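PDB 3LYU: putative hydrogenase from Pyrococcus furiosus, which is probably a flavin- and iron-sulfur-dependent oxidoreductase, of which this chain is the domain that apparently corresponds to the nucleotide-binding half of ferredoxin-reductase-like enzymes. Local coordinates for residues T28-V31 and E32-P35; K121-F124 and E125-E129. One frame throughout, in Å; residues are numbered along the deposited sequence.

Overall arrangement
Contact 1 (T28-V31 with E32-P35) and contact 2 (K121-F124 with E125-E129) are each made within one helix, at the start of helix 29-42 and, later along the chain, in helix 117-130. Their centres lie 20 Å apart, on opposite sides of the chain's centre; nearest atoms are about 12 Å apart. In the parallel sheet, of strand order 3-2-1-4-5, helix 29-42 joins strands 20-26 and 46-54, while helix 117-130 leads from strand 110-114 to the short edge strand 134-136, whose last residues come from the purification tag. These crossovers run outward in opposite directions, placing the helices on opposite faces, as in a Rossmann-like, possibly nucleotide-binding, domain. Both contacts also reach the second subunit.

Contact 1 of 2, residues T28-V31 and E32-P35; sequences TGIV and EVYP
I30 and V33 meet through torsions that bring one branch of each together: I30 carries CG1 anti to its own nitrogen (chi1 -161°) and then bends at chi2, while V33 is caught away from a staggered setting (chi1 21°), with CG1 swung almost over its backbone N. The two side chains cross at a slant, and I30 CD1 comes 3.7 Å from V33 CG1. The same methyl presses on the preceding turn, V33 CG1 lying 3.0 Å from G29 O, a tight fit in keeping with the strained torsion.

G29 O is the meeting point of this first turn. It receives V33 N and E32 N, both at 3.3 Å and both weakly, so an i+4 and an i+3 bond share one acceptor. One residue on, Y34 N gives a better bond to I30 O (3.0 Å). The pattern then breaks, because P35 has no N-H to offer V31 O. Its ring carbon CD sits 3.1 Å from V31 O instead, and the helix kinks there.

This is the N-terminal turn of a helix that follows the first strand of a Rossmann-like sheet, where relatives of the ferredoxin-reductase family bind the nucleotide pyrophosphate; such a role here is only inferred. E32 OE1 is hydrogen-bonded to T11 OG1, while the side chains of E32 and V33 touch V114 of strand 110-114. Helix 29-42 is the crossover between strands 20-26 and 46-54; I30 and Y34 rest on L64 of helix 61-65, which follows that unit.

Contact 2 of 2, residues K121-F124 and E125-E129; sequences KQVF and EVVKE
E125 opens E125-E129 by returning to K121: its N is hydrogen-bonded to K121 O at 3.1 Å. Its side chain bends at chi2 (-52°) as part of a curl that brings OE2 to the edge of the F124 ring, in its plane, 3.5 Å from CD1; carboxylate and ring planes are turned 65° apart. V126 follows, its CG2 methyl near Q122 O, while its side chain packs on V99 of helix 84-104. V127 N bonds to V123 O at 3.2 Å, and V127 CG2 lies close beside that oxygen on the flank facing V111 of strand 110-114.

K128 then binds back to F124, its N hydrogen-bonded to F124 O at 2.9 Å. Its side chain starts between backbone N and carbonyl carbon (chi1 59°), then curls past the ring, bringing NZ obliquely to 3.1 Å from F124 CE1. From there NZ makes a salt bridge with E125 OE1 at 2.9 Å, arriving from above the carboxylate plane. With only a methyl group at F124, as in an alanine, the K128 arm is likely to lose the ring it curls past, and a gap to open toward P8 of the second subunit.

Chemically, E125 OE2 stands 3.0 Å from K121 O, two acceptors facing each other, and the ammonium of K128 probably offsets some of that negative charge.

Contact 1 of 2, residues T28-V31 and E32-P35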
ATOM      1  N   THR B  28      -5.986 -21.848 -12.344  1.00 40.73           N
ATOM      2  CA  THR B  28      -5.165 -22.283 -11.213  1.00 36.85           C
ATOM      3  C   THR B  28      -5.326 -21.353 -10.018  1.00 35.60           C
ATOM      4  O   THR B  28      -4.747 -21.583  -8.950  1.00 30.97           O
ATOM      5  CB  THR B  28      -3.653 -22.362 -11.582  1.00 33.04           C
ATOM      6  OG1 THR B  28      -3.125 -21.041 -11.750  1.00 41.07           O
ATOM      7  CG2 THR B  28      -3.460 -23.138 -12.872  1.00 34.39           C
ATOM      8  N   GLY B  29      -6.119 -20.304 -10.202  1.00 36.10           N
ATOM      9  CA  GLY B  29      -6.340 -19.362  -9.126  1.00 30.26           C
ATOM     10  C   GLY B  29      -6.957 -20.049  -7.924  1.00 32.24           C
ATOM     11  O   GLY B  29      -6.854 -19.539  -6.811  1.00 33.61           O
ATOM     12  N   ILE B  30      -7.579 -21.213  -8.138  1.00 30.31           N
ATOM     13  CA  ILE B  30      -8.227 -21.959  -7.052  1.00 33.97           C
ATOM     14  C   ILE B  30      -7.235 -22.490  -6.008  1.00 32.36           C
ATOM     15  O   ILE B  30      -7.581 -22.683  -4.845  1.00 34.70           O
ATOM     16  CB  ILE B  30      -9.074 -23.146  -7.604  1.00 30.75           C
ATOM     17  CG1 ILE B  30     -10.096 -23.615  -6.559  1.00 34.60           C
ATOM     18  CG2 ILE B  30      -8.171 -24.305  -7.984  1.00 37.88           C
ATOM     19  CD1 ILE B  30     -11.141 -22.587  -6.235  1.00 46.00           C
ATOM     20  N   VAL B  31      -6.000 -22.717  -6.421  1.00 37.09           N
ATOM     21  CA  VAL B  31      -4.981 -23.203  -5.504  1.00 35.91           C
ATOM     22  C   VAL B  31      -4.779 -22.211  -4.358  1.00 34.90           C
ATOM     23  O   VAL B  31      -4.635 -22.596  -3.191  1.00 37.69           O
ATOM     24  CB  VAL B  31      -3.645 -23.384  -6.234  1.00 38.54           C
ATOM     25  CG1 VAL B  31      -2.594 -23.967  -5.281  1.00 39.82           C
ATOM     26  CG2 VAL B  31      -3.849 -24.275  -7.448  1.00 39.64           C
ATOM     27  N   GLU B  32      -4.777 -20.930  -4.706  1.00 33.44           N
ATOM     28  CA  GLU B  32      -4.580 -19.866  -3.737  1.00 36.91           C
ATOM     29  C   GLU B  32      -5.813 -19.578  -2.880  1.00 36.71           C
ATOM     30  O   GLU B  32      -5.696 -19.325  -1.684  1.00 37.34           O
ATOM     31  CB  GLU B  32      -4.120 -18.600  -4.469  1.00 34.58           C
ATOM     32  CG  GLU B  32      -3.689 -17.470  -3.564  1.00 40.02           C
ATOM     33  CD  GLU B  32      -2.996 -16.360  -4.315  1.00 35.29           C
ATOM     34  OE1 GLU B  32      -2.669 -15.323  -3.684  1.00 35.16           O
ATOM     35  OE2 GLU B  32      -2.774 -16.528  -5.538  1.00 39.20           O
ATOM     36  N   VAL B  33      -6.995 -19.611  -3.476  1.00 40.96           N
ATOM     37  CA  VAL B  33      -8.201 -19.351  -2.696  1.00 38.72           C
ATOM     38  C   VAL B  33      -8.476 -20.502  -1.728  1.00 39.81           C
ATOM     39  O   VAL B  33      -9.118 -20.316  -0.698  1.00 36.83           O
ATOM     40  CB  VAL B  33      -9.462 -19.084  -3.613  1.00 42.99           C
ATOM     41  CG1 VAL B  33      -9.255 -19.644  -4.996  1.00 37.86           C
ATOM     42  CG2 VAL B  33     -10.713 -19.705  -3.004  1.00 35.71           C
ATOM     43  N   TYR B  34      -7.968 -21.689  -2.040  1.00 40.30           N
ATOM     44  CA  TYR B  34      -8.196 -22.832  -1.166  1.00 36.60           C
ATOM     45  C   TYR B  34      -7.878 -22.536   0.294  1.00 36.25           C
ATOM     46  O   TYR B  34      -8.785 -22.510   1.127  1.00 40.24           O
ATOM     47  CB  TYR B  34      -7.402 -24.049  -1.638  1.00 41.05           C
ATOM     48  CG  TYR B  34      -7.472 -25.216  -0.676  1.00 41.42           C
ATOM     49  CD1 TYR B  34      -8.703 -25.657  -0.157  1.00 40.75           C
ATOM     50  CD2 TYR B  34      -6.316 -25.899  -0.302  1.00 39.38           C
ATOM     51  CE1 TYR B  34      -8.773 -26.753   0.710  1.00 34.57           C
ATOM     52  CE2 TYR B  34      -6.376 -26.997   0.559  1.00 39.04           C
ATOM     53  CZ  TYR B  34      -7.601 -27.420   1.061  1.00 37.37           C
ATOM     54  OH  TYR B  34      -7.641 -28.509   1.899  1.00 37.23           O
ATOM     55  N   PRO B  35      -6.595 -22.309   0.631  1.00 34.87           N
ATOM     56  CA  PRO B  35      -6.258 -22.020   2.031  1.00 32.17           C
ATOM     57  C   PRO B  35      -6.995 -20.818   2.632  1.00 26.37           C
ATOM     58  O   PRO B  35      -7.213 -20.743   3.830  1.00 24.58           O
ATOM     59  CB  PRO B  35      -4.746 -21.829   1.990  1.00 27.74           C
ATOM     60  CG  PRO B  35      -4.491 -21.394   0.577  1.00 24.32           C
ATOM     61  CD  PRO B  35      -5.383 -22.293  -0.205  1.00 31.50           C
TER

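Contact 2 of 2, residues K121-F124 and E125-E129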
ATOM      1  N   LYS B 121     -12.451  -8.247 -13.753  1.00 48.04           N
ATOM      2  CA  LYS B 121     -13.197  -7.092 -14.193  1.00 49.40           C
ATOM      3  C   LYS B 121     -14.622  -7.507 -14.538  1.00 52.81           C
ATOM      4  O   LYS B 121     -15.583  -6.931 -14.026  1.00 53.26           O
ATOM      5  CB  LYS B 121     -12.544  -6.483 -15.427  1.00 48.66           C
ATOM      6  CG  LYS B 121     -11.214  -5.818 -15.177  1.00 42.91           C
ATOM      7  CD  LYS B 121     -10.772  -5.119 -16.447  1.00 43.34           C
ATOM      8  CE  LYS B 121      -9.538  -4.280 -16.219  1.00 37.99           C
ATOM      9  NZ  LYS B 121      -9.157  -3.564 -17.474  1.00 38.07           N
ATOM     10  N   GLN B 122     -14.754  -8.509 -15.406  1.00 52.60           N
ATOM     11  CA  GLN B 122     -16.071  -8.992 -15.833  1.00 51.12           C
ATOM     12  C   GLN B 122     -16.932  -9.488 -14.672  1.00 51.49           C
ATOM     13  O   GLN B 122     -18.158  -9.354 -14.683  1.00 51.91           O
ATOM     14  CB  GLN B 122     -15.915 -10.106 -16.876  1.00 51.07           C
ATOM     15  CG  GLN B 122     -15.350  -9.631 -18.216  1.00 48.57           C
ATOM     16  CD  GLN B 122     -15.482 -10.679 -19.319  1.00 49.56           C
ATOM     17  OE1 GLN B 122     -16.594 -11.111 -19.653  1.00 51.78           O
ATOM     18  NE2 GLN B 122     -14.343 -11.092 -19.893  1.00 54.54           N
ATOM     19  N   VAL B 123     -16.280 -10.068 -13.675  1.00 49.73           N
ATOM     20  CA  VAL B 123     -16.972 -10.573 -12.502  1.00 46.04           C
ATOM     21  C   VAL B 123     -17.331  -9.417 -11.581  1.00 46.53           C
ATOM     22  O   VAL B 123     -18.317  -9.485 -10.856  1.00 45.03           O
ATOM     23  CB  VAL B 123     -16.098 -11.593 -11.729  1.00 41.09           C
ATOM     24  CG1 VAL B 123     -16.692 -11.882 -10.352  1.00 42.11           C
ATOM     25  CG2 VAL B 123     -15.979 -12.884 -12.541  1.00 41.39           C
ATOM     26  N   PHE B 124     -16.532  -8.354 -11.614  1.00 46.83           N
ATOM     27  CA  PHE B 124     -16.791  -7.189 -10.780  1.00 49.57           C
ATOM     28  C   PHE B 124     -18.042  -6.457 -11.271  1.00 50.22           C
ATOM     29  O   PHE B 124     -18.799  -5.885 -10.483  1.00 52.29           O
ATOM     30  CB  PHE B 124     -15.573  -6.263 -10.794  1.00 52.53           C
ATOM     31  CG  PHE B 124     -15.845  -4.891 -10.243  1.00 53.64           C
ATOM     32  CD1 PHE B 124     -16.256  -3.852 -11.082  1.00 55.69           C
ATOM     33  CD2 PHE B 124     -15.714  -4.639  -8.888  1.00 52.33           C
ATOM     34  CE1 PHE B 124     -16.533  -2.583 -10.574  1.00 53.07           C
ATOM     35  CE2 PHE B 124     -15.989  -3.371  -8.371  1.00 55.05           C
ATOM     36  CZ  PHE B 124     -16.401  -2.342  -9.218  1.00 51.25           C
ATOM     37  N   GLU B 125     -18.257  -6.492 -12.579  1.00 51.64           N
ATOM     38  CA  GLU B 125     -19.415  -5.844 -13.180  1.00 54.62           C
ATOM     39  C   GLU B 125     -20.708  -6.507 -12.688  1.00 54.01           C
ATOM     40  O   GLU B 125     -21.708  -5.838 -12.414  1.00 48.56           O
ATOM     41  CB  GLU B 125     -19.345  -5.941 -14.707  1.00 58.35           C
ATOM     42  CG  GLU B 125     -18.000  -5.539 -15.317  1.00 65.51           C
ATOM     43  CD  GLU B 125     -17.500  -4.172 -14.849  1.00 70.88           C
ATOM     44  OE1 GLU B 125     -18.309  -3.215 -14.816  1.00 71.97           O
ATOM     45  OE2 GLU B 125     -16.289  -4.058 -14.527  1.00 73.07           O
ATOM     46  N   VAL B 126     -20.674  -7.832 -12.588  1.00 54.78           N
ATOM     47  CA  VAL B 126     -21.820  -8.603 -12.137  1.00 54.51           C
ATOM     48  C   VAL B 126     -22.089  -8.347 -10.659  1.00 54.66           C
ATOM     49  O   VAL B 126     -23.242  -8.321 -10.219  1.00 55.71           O
ATOM     50  CB  VAL B 126     -21.583 -10.124 -12.356  1.00 53.40           C
ATOM     51  CG1 VAL B 126     -22.734 -10.930 -11.772  1.00 54.52           C
ATOM     52  CG2 VAL B 126     -21.444 -10.415 -13.827  1.00 51.03           C
ATOM     53  N   VAL B 127     -21.020  -8.148  -9.898  1.00 54.23           N
ATOM     54  CA  VAL B 127     -21.141  -7.926  -8.466  1.00 56.60           C
ATOM     55  C   VAL B 127     -21.621  -6.531  -8.109  1.00 56.47           C
ATOM     56  O   VAL B 127     -22.483  -6.381  -7.246  1.00 55.84           O
ATOM     57  CB  VAL B 127     -19.804  -8.204  -7.754  1.00 56.64           C
ATOM     58  CG1 VAL B 127     -19.944  -7.984  -6.279  1.00 54.56           C
ATOM     59  CG2 VAL B 127     -19.387  -9.624  -8.008  1.00 55.61           C
ATOM     60  N   LYS B 128     -21.065  -5.514  -8.762  1.00 58.91           N
ATOM     61  CA  LYS B 128     -21.469  -4.138  -8.485  1.00 59.38           C
ATOM     62  C   LYS B 128     -22.950  -4.010  -8.841  1.00 59.94           C
ATOM     63  O   LYS B 128     -23.651  -3.107  -8.381  1.00 61.32           O
ATOM     64  CB  LYS B 128     -20.637  -3.152  -9.316  1.00 57.30           C
ATOM     65  CG  LYS B 128     -20.742  -3.358 -10.827  1.00 58.47           C
ATOM     66  CD  LYS B 128     -20.928  -2.032 -11.580  1.00 62.95           C
ATOM     67  CE  LYS B 128     -19.698  -1.133 -11.518  1.00 60.91           C
ATOM     68  NZ  LYS B 128     -18.701  -1.489 -12.561  1.00 61.12           N
ATOM     69  N   GLU B 129     -23.415  -4.949  -9.654  1.00 58.09           N
ATOM     70  CA  GLU B 129     -24.794  -4.990 -10.109  1.00 61.25           C
ATOM     71  C   GLU B 129     -25.775  -5.318  -8.987  1.00 60.83           C
ATOM     72  O   GLU B 129     -26.901  -4.825  -8.980  1.00 60.77           O
ATOM     73  CB  GLU B 129     -24.922  -6.047 -11.206  1.00 64.20           C
ATOM     74  CG  GLU B 129     -26.253  -6.055 -11.950  1.00 66.69           C
ATOM     75  CD  GLU B 129     -26.235  -5.168 -13.186  1.00 68.69           C
ATOM     76  OE1 GLU B 129     -25.905  -3.968 -13.053  1.00 66.89           O
ATOM     77  OE2 GLU B 129     -26.549  -5.674 -14.286  1.00 69.75           O
TER